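Local coordinates for protein O-methyltransferase (Burkholderia thailandensis, PDB 3MCZ) that probably transfers a methyl group from S-adenosyl-L-methionine to a hydroxyl of a substrate not yet identified, working as a dimer, at residues A[143-146]-A[151-154]; A[212-217]-A[231-236]; A[130-135]-A[306-311]. All coordinates share one frame; numbering follows the deposited sequence. Where two conformers were deposited one is given.

Contact 1 (A[143-146]-A[151-154]); sequences ESRF and RARD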
# COMPACT_ATOMS: atom_id res chain seq x y z
N GLU A 143 -14.81 16.45 7.05
CA GLU A 143 -15.68 17.47 7.61
C GLU A 143 -15.17 17.97 8.98
O GLU A 143 -15.42 19.13 9.33
CB GLU A 143 -17.16 17.02 7.64
CG GLU A 143 -17.47 15.71 8.39
CD GLU A 143 -17.41 14.47 7.51
OE1 GLU A 143 -16.45 14.37 6.71
OE2 GLU A 143 -18.33 13.60 7.61
N SER A 144 -14.39 17.15 9.70
CA SER A 144 -13.83 17.51 11.02
C SER A 144 -12.40 18.03 10.93
O SER A 144 -11.88 18.60 11.92
CB SER A 144 -13.80 16.28 11.95
OG SER A 144 -14.93 15.43 11.75
N ARG A 145 -11.77 17.79 9.79
CA ARG A 145 -10.33 18.02 9.59
C ARG A 145 -10.02 19.32 8.86
O ARG A 145 -9.09 20.00 9.23
CB ARG A 145 -9.71 16.86 8.82
CG ARG A 145 -8.23 16.94 8.63
CD ARG A 145 -7.74 15.78 7.81
NE ARG A 145 -6.27 15.61 7.89
CZ ARG A 145 -5.64 14.52 7.46
NH1 ARG A 145 -6.31 13.49 6.94
NH2 ARG A 145 -4.33 14.45 7.54
N PHE A 146 -10.76 19.64 7.81
CA PHE A 146 -10.35 20.77 6.95
C PHE A 146 -10.40 22.19 7.56
O PHE A 146 -9.73 23.10 7.03
CB PHE A 146 -11.07 20.72 5.59
CG PHE A 146 -10.62 19.58 4.68
CD1 PHE A 146 -9.53 18.77 5.00
CD2 PHE A 146 -11.28 19.36 3.49
CE1 PHE A 146 -9.15 17.73 4.16
CE2 PHE A 146 -10.90 18.35 2.64
CZ PHE A 146 -9.83 17.51 2.97
N ARG A 151 -2.95 22.31 5.51
CA ARG A 151 -2.12 21.45 4.68
C ARG A 151 -2.96 20.37 3.98
O ARG A 151 -2.85 20.18 2.77
CB ARG A 151 -1.02 20.78 5.54
CG ARG A 151 0.01 19.98 4.77
CD ARG A 151 0.85 19.06 5.68
NE ARG A 151 1.81 18.26 4.90
CZ ARG A 151 2.87 17.62 5.42
NH1 ARG A 151 3.11 17.66 6.73
NH2 ARG A 151 3.69 16.94 4.61
N ALA A 152 -3.81 19.68 4.74
CA ALA A 152 -4.60 18.60 4.18
C ALA A 152 -5.71 19.15 3.27
O ALA A 152 -6.04 18.52 2.25
CB ALA A 152 -5.17 17.70 5.29
N ARG A 153 -6.30 20.29 3.64
CA ARG A 153 -7.32 20.94 2.82
C ARG A 153 -6.73 21.35 1.47
O ARG A 153 -7.29 21.05 0.42
CB ARG A 153 -7.90 22.18 3.52
CG ARG A 153 -8.98 22.90 2.71
CD ARG A 153 -9.18 24.33 3.20
NE ARG A 153 -8.08 25.21 2.81
CZ ARG A 153 -8.03 26.51 3.10
NH1 ARG A 153 -9.01 27.07 3.80
NH2 ARG A 153 -7.00 27.24 2.70
N ASP A 154 -5.58 22.01 1.51
CA ASP A 154 -4.92 22.50 0.29
C ASP A 154 -4.38 21.36 -0.61
O ASP A 154 -4.49 21.44 -1.84
CB ASP A 154 -3.80 23.47 0.64
CG ASP A 154 -4.32 24.78 1.24
OD1 ASP A 154 -5.56 25.00 1.29
OD2 ASP A 154 -3.45 25.58 1.65

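Contact 2 (A[212-217]-A[231-236]); sequences PTTRDA and VEFFEK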
# COMPACT_ATOMS: atom_id res chain seq x y z
N PRO A 212 -18.02 27.67 3.05
CA PRO A 212 -16.89 28.59 3.36
C PRO A 212 -15.49 28.02 3.11
O PRO A 212 -14.60 28.77 2.69
CB PRO A 212 -17.07 28.87 4.85
CG PRO A 212 -18.56 28.72 5.08
CD PRO A 212 -19.05 27.68 4.11
N THR A 213 -15.31 26.71 3.33
CA THR A 213 -13.99 26.06 3.22
C THR A 213 -13.37 26.13 1.81
O THR A 213 -12.14 26.16 1.68
CB THR A 213 -14.01 24.55 3.67
OG1 THR A 213 -14.96 23.81 2.89
CG2 THR A 213 -14.37 24.42 5.15
N THR A 214 -14.23 26.17 0.79
CA THR A 214 -13.81 26.22 -0.62
C THR A 214 -13.52 27.63 -1.16
O THR A 214 -12.91 27.75 -2.23
CB THR A 214 -14.93 25.68 -1.54
OG1 THR A 214 -16.07 26.55 -1.44
CG2 THR A 214 -15.32 24.24 -1.15
N ARG A 215 -13.97 28.66 -0.45
CA ARG A 215 -14.00 30.03 -1.00
C ARG A 215 -12.65 30.67 -1.40
O ARG A 215 -12.59 31.45 -2.36
CB ARG A 215 -14.75 30.94 -0.04
CG ARG A 215 -14.53 32.41 -0.26
CD ARG A 215 -15.60 33.24 0.43
NE ARG A 215 -16.51 33.87 -0.53
CZ ARG A 215 -17.43 34.79 -0.21
NH1 ARG A 215 -17.59 35.18 1.06
NH2 ARG A 215 -18.19 35.32 -1.16
N ASP A 216 -11.59 30.38 -0.68
CA ASP A 216 -10.27 30.89 -1.04
C ASP A 216 -9.74 30.16 -2.26
O ASP A 216 -9.04 30.75 -3.08
CB ASP A 216 -9.28 30.76 0.13
CG ASP A 216 -9.51 31.80 1.22
OD1 ASP A 216 -10.29 32.75 0.98
OD2 ASP A 216 -8.89 31.69 2.31
N ALA A 217 -10.06 28.87 -2.38
CA ALA A 217 -9.60 28.09 -3.51
C ALA A 217 -10.29 28.60 -4.80
O ALA A 217 -9.66 28.64 -5.86
CB ALA A 217 -9.89 26.60 -3.29
N VAL A 231 -17.69 35.72 -12.70
CA VAL A 231 -18.03 34.69 -11.72
C VAL A 231 -18.28 35.34 -10.38
O VAL A 231 -17.57 36.28 -9.97
CB VAL A 231 -16.91 33.60 -11.59
CG1 VAL A 231 -17.34 32.46 -10.67
CG2 VAL A 231 -16.58 33.02 -12.92
N GLU A 232 -19.33 34.89 -9.69
CA GLU A 232 -19.57 35.28 -8.29
C GLU A 232 -19.57 34.01 -7.42
O GLU A 232 -20.12 32.99 -7.83
CB GLU A 232 -20.94 35.93 -8.10
CG GLU A 232 -21.13 37.32 -8.55
CD GLU A 232 -22.35 37.96 -7.84
OE1 GLU A 232 -22.26 38.29 -6.62
OE2 GLU A 232 -23.40 38.14 -8.51
N PHE A 233 -19.00 34.10 -6.22
CA PHE A 233 -19.04 33.01 -5.25
C PHE A 233 -20.16 33.23 -4.25
O PHE A 233 -20.32 34.32 -3.77
CB PHE A 233 -17.74 32.90 -4.47
CG PHE A 233 -17.70 31.71 -3.54
CD1 PHE A 233 -18.16 31.81 -2.24
CD2 PHE A 233 -17.21 30.50 -3.97
CE1 PHE A 233 -18.12 30.73 -1.37
CE2 PHE A 233 -17.18 29.40 -3.13
CZ PHE A 233 -17.63 29.52 -1.82
N PHE A 234 -20.91 32.17 -3.95
CA PHE A 234 -22.01 32.22 -3.00
C PHE A 234 -21.85 31.10 -2.00
O PHE A 234 -21.71 29.94 -2.39
CB PHE A 234 -23.35 32.01 -3.68
CG PHE A 234 -23.79 33.16 -4.49
CD1 PHE A 234 -23.27 33.36 -5.77
CD2 PHE A 234 -24.71 34.06 -3.99
CE1 PHE A 234 -23.67 34.44 -6.54
CE2 PHE A 234 -25.13 35.15 -4.75
CZ PHE A 234 -24.60 35.34 -6.04
N GLU A 235 -21.91 31.45 -0.72
CA GLU A 235 -21.91 30.46 0.34
C GLU A 235 -23.31 29.84 0.42
O GLU A 235 -24.27 30.52 0.78
CB GLU A 235 -21.52 31.09 1.69
N LYS A 236 -23.42 28.55 0.11
CA LYS A 236 -24.72 27.87 0.06
C LYS A 236 -24.65 26.46 0.63
O LYS A 236 -23.64 25.76 0.46
CB LYS A 236 -25.24 27.81 -1.40
CG LYS A 236 -26.49 28.71 -1.71
CD LYS A 236 -26.18 29.97 -2.40
CE LYS A 236 -27.35 30.49 -3.27
NZ LYS A 236 -28.47 31.10 -2.58

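Contact 3 (A[130-135]-A[306-311]); sequences EILRSE and HMMVNT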
# COMPACT_ATOMS: atom_id res chain seq x y z
N GLU A 130 -13.57 1.52 13.43
CA GLU A 130 -14.28 2.60 14.13
C GLU A 130 -15.29 3.30 13.22
O GLU A 130 -16.38 3.68 13.66
CB GLU A 130 -13.30 3.67 14.65
CG GLU A 130 -12.32 3.18 15.71
CD GLU A 130 -11.24 4.23 16.01
OE1 GLU A 130 -11.60 5.32 16.51
OE2 GLU A 130 -10.03 3.98 15.71
N ILE A 131 -14.89 3.53 11.98
CA ILE A 131 -15.73 4.22 10.98
C ILE A 131 -16.97 3.42 10.70
O ILE A 131 -18.08 3.98 10.65
CB ILE A 131 -14.99 4.49 9.62
CG1 ILE A 131 -13.67 5.23 9.84
CG2 ILE A 131 -15.95 5.26 8.64
CD1 ILE A 131 -12.80 5.31 8.59
N LEU A 132 -16.79 2.11 10.53
CA LEU A 132 -17.90 1.22 10.27
C LEU A 132 -18.93 1.22 11.40
O LEU A 132 -20.11 0.96 11.18
CB LEU A 132 -17.37 -0.22 10.05
CG LEU A 132 -16.62 -0.39 8.73
CD1 LEU A 132 -15.74 -1.67 8.79
CD2 LEU A 132 -17.61 -0.44 7.55
N ARG A 133 -18.47 1.52 12.61
CA ARG A 133 -19.34 1.46 13.76
C ARG A 133 -19.90 2.83 14.22
O ARG A 133 -20.59 2.91 15.25
CB ARG A 133 -18.61 0.77 14.90
CG ARG A 133 -18.41 -0.72 14.64
CD ARG A 133 -17.48 -1.28 15.68
NE ARG A 133 -17.35 -2.71 15.61
CZ ARG A 133 -16.41 -3.37 14.92
NH1 ARG A 133 -15.52 -2.71 14.18
NH2 ARG A 133 -16.40 -4.69 14.94
N SER A 134 -19.63 3.89 13.47
CA SER A 134 -20.07 5.22 13.86
C SER A 134 -21.11 5.78 12.92
O SER A 134 -20.90 5.84 11.71
CB SER A 134 -18.90 6.20 13.90
OG SER A 134 -19.34 7.49 14.26
N GLU A 135 -22.23 6.22 13.49
CA GLU A 135 -23.27 6.93 12.71
C GLU A 135 -22.90 8.40 12.50
O GLU A 135 -23.50 9.08 11.68
CB GLU A 135 -24.64 6.81 13.39
CG GLU A 135 -24.95 5.37 13.79
CD GLU A 135 -26.33 4.89 13.37
OE1 GLU A 135 -26.50 4.47 12.19
OE2 GLU A 135 -27.22 4.91 14.25
N HIS A 306 -13.57 4.20 -0.29
CA HIS A 306 -12.66 5.33 -0.12
C HIS A 306 -13.43 6.55 0.42
O HIS A 306 -13.01 7.21 1.38
CB HIS A 306 -12.00 5.60 -1.47
CG HIS A 306 -10.80 6.49 -1.42
ND1 HIS A 306 -9.94 6.61 -2.49
CD2 HIS A 306 -10.30 7.28 -0.44
CE1 HIS A 306 -8.97 7.46 -2.18
NE2 HIS A 306 -9.18 7.89 -0.95
N MSE A 307 -14.58 6.82 -0.17
CA MSE A 307 -15.37 7.99 0.21
C MSE A 307 -15.98 7.80 1.59
O MSE A 307 -16.04 8.76 2.34
CB MSE A 307 -16.46 8.27 -0.83
CG MSE A 307 -15.94 8.74 -2.19
SE MSE A 307 -14.72 10.26 -2.10
CE MSE A 307 -15.59 11.24 -0.68
N MSE A 308 -16.37 6.58 1.93
CA MSE A 308 -16.84 6.23 3.28
C MSE A 308 -15.74 6.46 4.31
O MSE A 308 -15.99 6.95 5.43
CB MSE A 308 -17.31 4.77 3.31
CG MSE A 308 -18.03 4.36 4.57
SE MSE A 308 -17.81 2.54 4.97
CE MSE A 308 -16.28 2.76 5.87
N VAL A 309 -14.48 6.14 3.96
CA VAL A 309 -13.41 6.46 4.91
C VAL A 309 -13.27 7.99 5.07
O VAL A 309 -13.07 8.48 6.21
CB VAL A 309 -12.07 5.79 4.54
CG1 VAL A 309 -10.91 6.35 5.39
CG2 VAL A 309 -12.21 4.25 4.69
N ASN A 310 -13.34 8.72 3.96
CA ASN A 310 -13.14 10.17 3.96
C ASN A 310 -14.22 11.00 4.64
O ASN A 310 -13.92 12.01 5.23
CB ASN A 310 -12.99 10.73 2.54
CG ASN A 310 -11.65 10.38 1.87
OD1 ASN A 310 -10.73 9.83 2.49
ND2 ASN A 310 -11.58 10.68 0.55
N THR A 311 -15.47 10.61 4.51
CA THR A 311 -16.57 11.40 5.06
C THR A 311 -17.71 10.50 5.57
O THR A 311 -17.98 9.43 4.98
CB THR A 311 -17.05 12.45 3.99
OG1 THR A 311 -17.76 13.50 4.64
CG2 THR A 311 -17.91 11.84 2.93

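Contact 1 (A[143-146]-A[151-154])
Ala152 and Arg153, in the first turn of helix 150-172, receive the side chains of Arg145 and Phe146 from the short helical segment just before it in the chain. Ala152 comes first, and its methyl group is directed toward the other segment. There it lies over one face of the Arg145 guanidinium, with CB 3.5 Å from Arg145 NE. The arginine arrives at full stretch: CG is anti to the backbone N (chi1 -177°) and the chain stays extended to NE, which carries the flat head along the alanine. Polar partners around it fix that head in place, since Asp149 forms a salt bridge with NE and the carbonyl of Leu120 accepts from NH2. Ala152 CB also touches the Phe146 ring, 4.1 Å from CE1. The arrangement is a short helix-to-helix corner within the methyltransferase domain, with only four residues between the segments, and Asp149 also accepts a hydrogen bond from the backbone N of Ala152. At Arg153 the backbone itself does the touching. Its CA sits over one face of the Phe146 ring, 3.9 Å from the centroid and displaced toward the rim, in a CH-pi contact. Arg153 CB follows at 3.9 Å from Phe146 CG, after which, in the conformer described, one of two, the chain bends at chi3 (74°) and leads its charged end away from the ring. That end forms a salt bridge in which NE and NH2 of Arg153 both reach Asp154 OD1, side-on, each 3.0 Å long and in the guanidinium plane. Farther along helix 150-172, Phe156 meets the same phenylalanine ring, with the ring planes at about 40°.

Contact 2 (A[212-217]-A[231-236])
The backbones of Arg215, on helix 215-224, and Phe233, in the middle of an edge strand, stand 7.2 Å apart at their CA atoms, so the gap is bridged mainly by side chains. Phe233 does most of the bridging. With CG anti to its backbone N (chi1 -176°), its ring reaches out from the strand and wedges against Thr214 and Arg215. The arginine comes over one face: its CB lies 4.0 Å from the ring centroid in a CH-pi contact, set toward the rim near CE1 and CZ. Its chain then runs along that side of the ring and bends at chi3, bringing Arg215 NE near Phe233 CD1. Guanidinium and ring planes are 40° apart, a tilt too great for a parallel stack. Thr214 approaches differently, at the ring edge and close to its plane, with OG1 3.4 Å from Phe233 CZ. This hydroxyl is also hydrogen-bonded to the carbonyl of Leu211, which holds the oxygen beside the ring. The phenylalanine thus has one face against arginine carbon and its far edge against a tethered oxygen. In the Rossmann-like sheet the contact belongs to the beta-alpha-beta unit of strand 205-210, helix 215-224 and strand 231-235, where Phe233 also packs on Ile208 of the neighbouring parallel strand and on Ala218 of the crossover helix.

Contact 3 (A[130-135]-A[306-311])
Ile131 reaches from the end of helix 128-132 toward Met308 and Val309 on helix 298-310, its CB directed at the other segment. From that CB two branches part. The short one, CG2, meets two atoms of one residue: the carbonyl O of Met308 at 3.6 Å, and the terminal methyl CE of the same residue at 3.7 Å. The longer branch leaves through CG1, which stands anti to the carbonyl carbon (chi1 -54°), and carries on extended to CD1. At the tip CD1 rests against Val309, 3.9 Å from CG1 and as near to its CA, with CB and CG2 only slightly farther off. The isoleucine therefore straddles two successive residues of the opposing helix, one branch to each.

Met308, present as selenomethionine, contributes its own tip. Its chain is extended at first and then bends at its last torsion (chi3 86°), turning CE back toward the short helix. There CE touches both Ile131 CG2 and Leu132 CD2, the latter 3.9 Å away, and Leu132 CD2 touches the selenium as well. Leu128, one turn earlier on the short helix, packs on both Met308 and Val309, while Phe140 lies against Ile131.

The cluster borders the second subunit: Leu132 packs on Tyr43 of that chain, whose Lys72 donates to the carbonyl oxygens of Ile131 and Ser134, and Arg133 makes a salt bridge with its Asp47. All four touching side chains here are buried and meet mainly through methyl groups and selenium, with the Met308 carbonyl and Val309 CA also touched, so the two helices are held by shape and the hydrophobic effect, while directional polar bonds gather where the short helix gives way to the dimer interface.

Depth and chemistry change together across the three contacts. Contact 3 is buried and almost entirely apolar, joining segments far apart in sequence beside the second subunit. Contact 1, partly buried, closes a short connection between successive helices and mixes ring packing with arginines whose charged ends are engaged by carboxylates. Contact 2 lies at the surface and binds helix to edge strand through one aromatic ring. No segment serves twice, yet contact 1 touches both others: Glu143 OE1 of contact 1 is probably hydrogen-bonded to Thr311 OG1 of contact 3, and Arg153 packs on the backbone of Thr213 in contact 2. Contacts 2 and 3 do not touch, their nearest atoms being about 11 Å apart.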